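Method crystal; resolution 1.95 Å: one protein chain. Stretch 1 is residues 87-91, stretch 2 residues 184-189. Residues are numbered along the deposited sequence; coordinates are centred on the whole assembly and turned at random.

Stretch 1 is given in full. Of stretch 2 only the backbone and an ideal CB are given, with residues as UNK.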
# COMPACT_ATOMS: atom_id res chain seq x y z
N GLY A 87 -13.72 0.15 44.04
CA GLY A 87 -13.66 1.43 43.36
C GLY A 87 -14.71 2.40 43.88
O GLY A 87 -15.47 2.08 44.80
N PRO A 88 -14.76 3.59 43.30
CA PRO A 88 -15.62 4.68 43.73
C PRO A 88 -17.04 4.42 43.30
O PRO A 88 -17.27 3.67 42.34
CB PRO A 88 -15.05 5.89 42.96
CG PRO A 88 -14.54 5.28 41.70
CD PRO A 88 -13.95 3.96 42.12
N GLU A 89 -18.01 4.94 44.04
CA GLU A 89 -19.39 4.84 43.60
C GLU A 89 -20.23 6.00 44.10
O GLU A 89 -19.85 6.70 45.05
CB GLU A 89 -20.01 3.51 44.02
CG GLU A 89 -19.82 3.16 45.47
CD GLU A 89 -20.50 1.86 45.85
OE1 GLU A 89 -20.68 1.61 47.06
OE2 GLU A 89 -20.83 1.07 44.93
N ILE A 90 -21.22 6.35 43.31
CA ILE A 90 -22.23 7.29 43.74
C ILE A 90 -23.51 6.49 43.91
O ILE A 90 -23.87 5.68 43.06
CB ILE A 90 -22.47 8.38 42.68
CG1 ILE A 90 -21.17 9.11 42.36
CG2 ILE A 90 -23.59 9.32 43.13
CD1 ILE A 90 -21.27 10.02 41.15
N ARG A 91 -24.17 6.70 45.04
CA ARG A 91 -25.41 6.01 45.31
C ARG A 91 -26.49 6.97 45.77
O ARG A 91 -26.19 8.09 46.24
CB ARG A 91 -25.18 4.89 46.34
CG ARG A 91 -24.41 3.69 45.77
CD ARG A 91 -24.17 2.60 46.81
NE ARG A 91 -23.66 3.17 48.06
CZ ARG A 91 -23.71 2.56 49.25
NH1 ARG A 91 -23.25 3.19 50.33
NH2 ARG A 91 -24.20 1.33 49.36
N UNK A 184 -18.19 14.99 34.07
CA UNK A 184 -16.92 14.94 34.79
C UNK A 184 -17.19 14.70 36.28
O UNK A 184 -17.83 15.52 36.93
CB UNK A 184 -16.13 16.23 34.58
N UNK A 185 -16.83 13.53 36.76
CA UNK A 185 -17.03 13.19 38.16
C UNK A 185 -15.68 13.19 38.86
O UNK A 185 -14.68 12.73 38.29
CB UNK A 185 -17.72 11.83 38.31
N UNK A 186 -15.63 13.79 40.04
CA UNK A 186 -14.38 13.93 40.79
C UNK A 186 -14.46 13.17 42.12
O UNK A 186 -15.08 13.64 43.08
CB UNK A 186 -14.07 15.41 41.04
N UNK A 187 -13.98 11.93 42.10
CA UNK A 187 -13.96 11.06 43.28
C UNK A 187 -12.55 10.50 43.39
O UNK A 187 -11.86 10.38 42.37
CB UNK A 187 -15.00 9.94 43.19
N UNK A 188 -12.10 10.21 44.62
CA UNK A 188 -10.74 9.68 44.83
C UNK A 188 -10.55 8.39 44.03
O UNK A 188 -11.49 7.65 43.85
CB UNK A 188 -10.48 9.42 46.32
N UNK A 189 -9.31 8.11 43.61
CA UNK A 189 -9.01 6.87 42.91
C UNK A 189 -9.08 5.70 43.87
O UNK A 189 -9.49 4.61 43.52
CB UNK A 189 -7.63 6.94 42.25

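Position 184 lies well away from stretch 1, and nothing of that stretch comes within 5.5 Å of its ideal CB. The backbone angles, phi -74° and psi 111°, are extended and accept almost any residue. The deposited residue is E184, whose chi1 and chi2 are both m; its carboxylate oxygens are hydrogen-bonded elsewhere in the structure.

At position 185 the CA-to-CB bond points toward stretch 1, and the ideal CB is 4.9 Å from CD1 of I90. Stretch 1 offers a methyl group here and no charge, so an apolar side chain is the natural choice. The gap leaves room for a little more than a CB, and the phi and psi of -107° and 135° are of the extended kind that beta-branched residues favour. Valine, isoleucine or leucine would all be reasonable. The residue is V185, with chi1 at 164° (t). Its CG1 comes to 4.2 Å from CD1 of I90, an apolar contact between two methyl groups.

Position 186 is out of reach of stretch 1. Its angles, -117° and 95°, are open to most residue types, and stretch 1 supplies nothing to select among them. It is D186, and its carboxylate takes no part in this contact.

Position 187 is the centre of the contact. Its CA is 6.6 Å from the CA of P88, its CA-to-CB bond points toward stretch 1, and the ideal CB is already 4.1 Å from CB of P88. Roughly at right angles to the proline, as seen from the ideal CB, lies the side chain of I90, whose own CA-to-CB bond runs sideways but whose end comes nearer. A side chain here therefore has hydrocarbon to cover on two residues and must extend past its CB to reach the second. Leucine, isoleucine or methionine would suit; alanine could touch the proline but would fall short of I90, and a charged group would gain little from these hydrocarbon side chains, although the backbone O of E89 is an acceptor within reach of a long one. The residue is L187, with chi1 -74° (m) and chi2 169° (t). Its CD1 lies 4.0 Å from CB of P88 and 3.8 Å from CG1 of I90, so a single methyl bridges both residues. The same CD1 is 4.1 Å from the backbone O of E89.

At position 188 the CA-to-CB bond points sideways, with no atom of stretch 1 within 5.5 Å of the ideal CB. The phi of -57° and psi of 151° fit proline especially well, though many other residues can adopt them. The residue is P188. Its CD, the ring atom nearest to stretch 1, is 5.6 Å from CB of P88, while its backbone O lies 4.1 Å from that same CB.

Position 189 directs its CA-to-CB bond away from stretch 1, so a small residue loses nothing in this contact. It is A189, whose CB is 7.0 Å from CD of P88.

Stretch 2 184-189: EVDLPA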
# COMPACT_ATOMS: atom_id res chain seq x y z
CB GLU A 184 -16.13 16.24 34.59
CG GLU A 184 -15.93 16.63 33.13
CD GLU A 184 -14.97 15.70 32.40
OE1 GLU A 184 -15.13 15.52 31.16
OE2 GLU A 184 -14.06 15.14 33.06
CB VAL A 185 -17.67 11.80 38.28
CG1 VAL A 185 -17.53 11.26 39.69
CG2 VAL A 185 -19.13 11.85 37.83
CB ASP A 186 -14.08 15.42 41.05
CG ASP A 186 -12.72 15.64 41.72
OD1 ASP A 186 -12.41 16.82 42.04
OD2 ASP A 186 -11.98 14.65 41.93
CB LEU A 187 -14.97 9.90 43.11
CG LEU A 187 -16.45 10.28 43.25
CD1 LEU A 187 -17.35 9.13 42.81
CD2 LEU A 187 -16.76 10.70 44.70
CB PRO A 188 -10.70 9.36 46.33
CG PRO A 188 -11.83 10.14 46.93
CD PRO A 188 -12.89 10.19 45.87
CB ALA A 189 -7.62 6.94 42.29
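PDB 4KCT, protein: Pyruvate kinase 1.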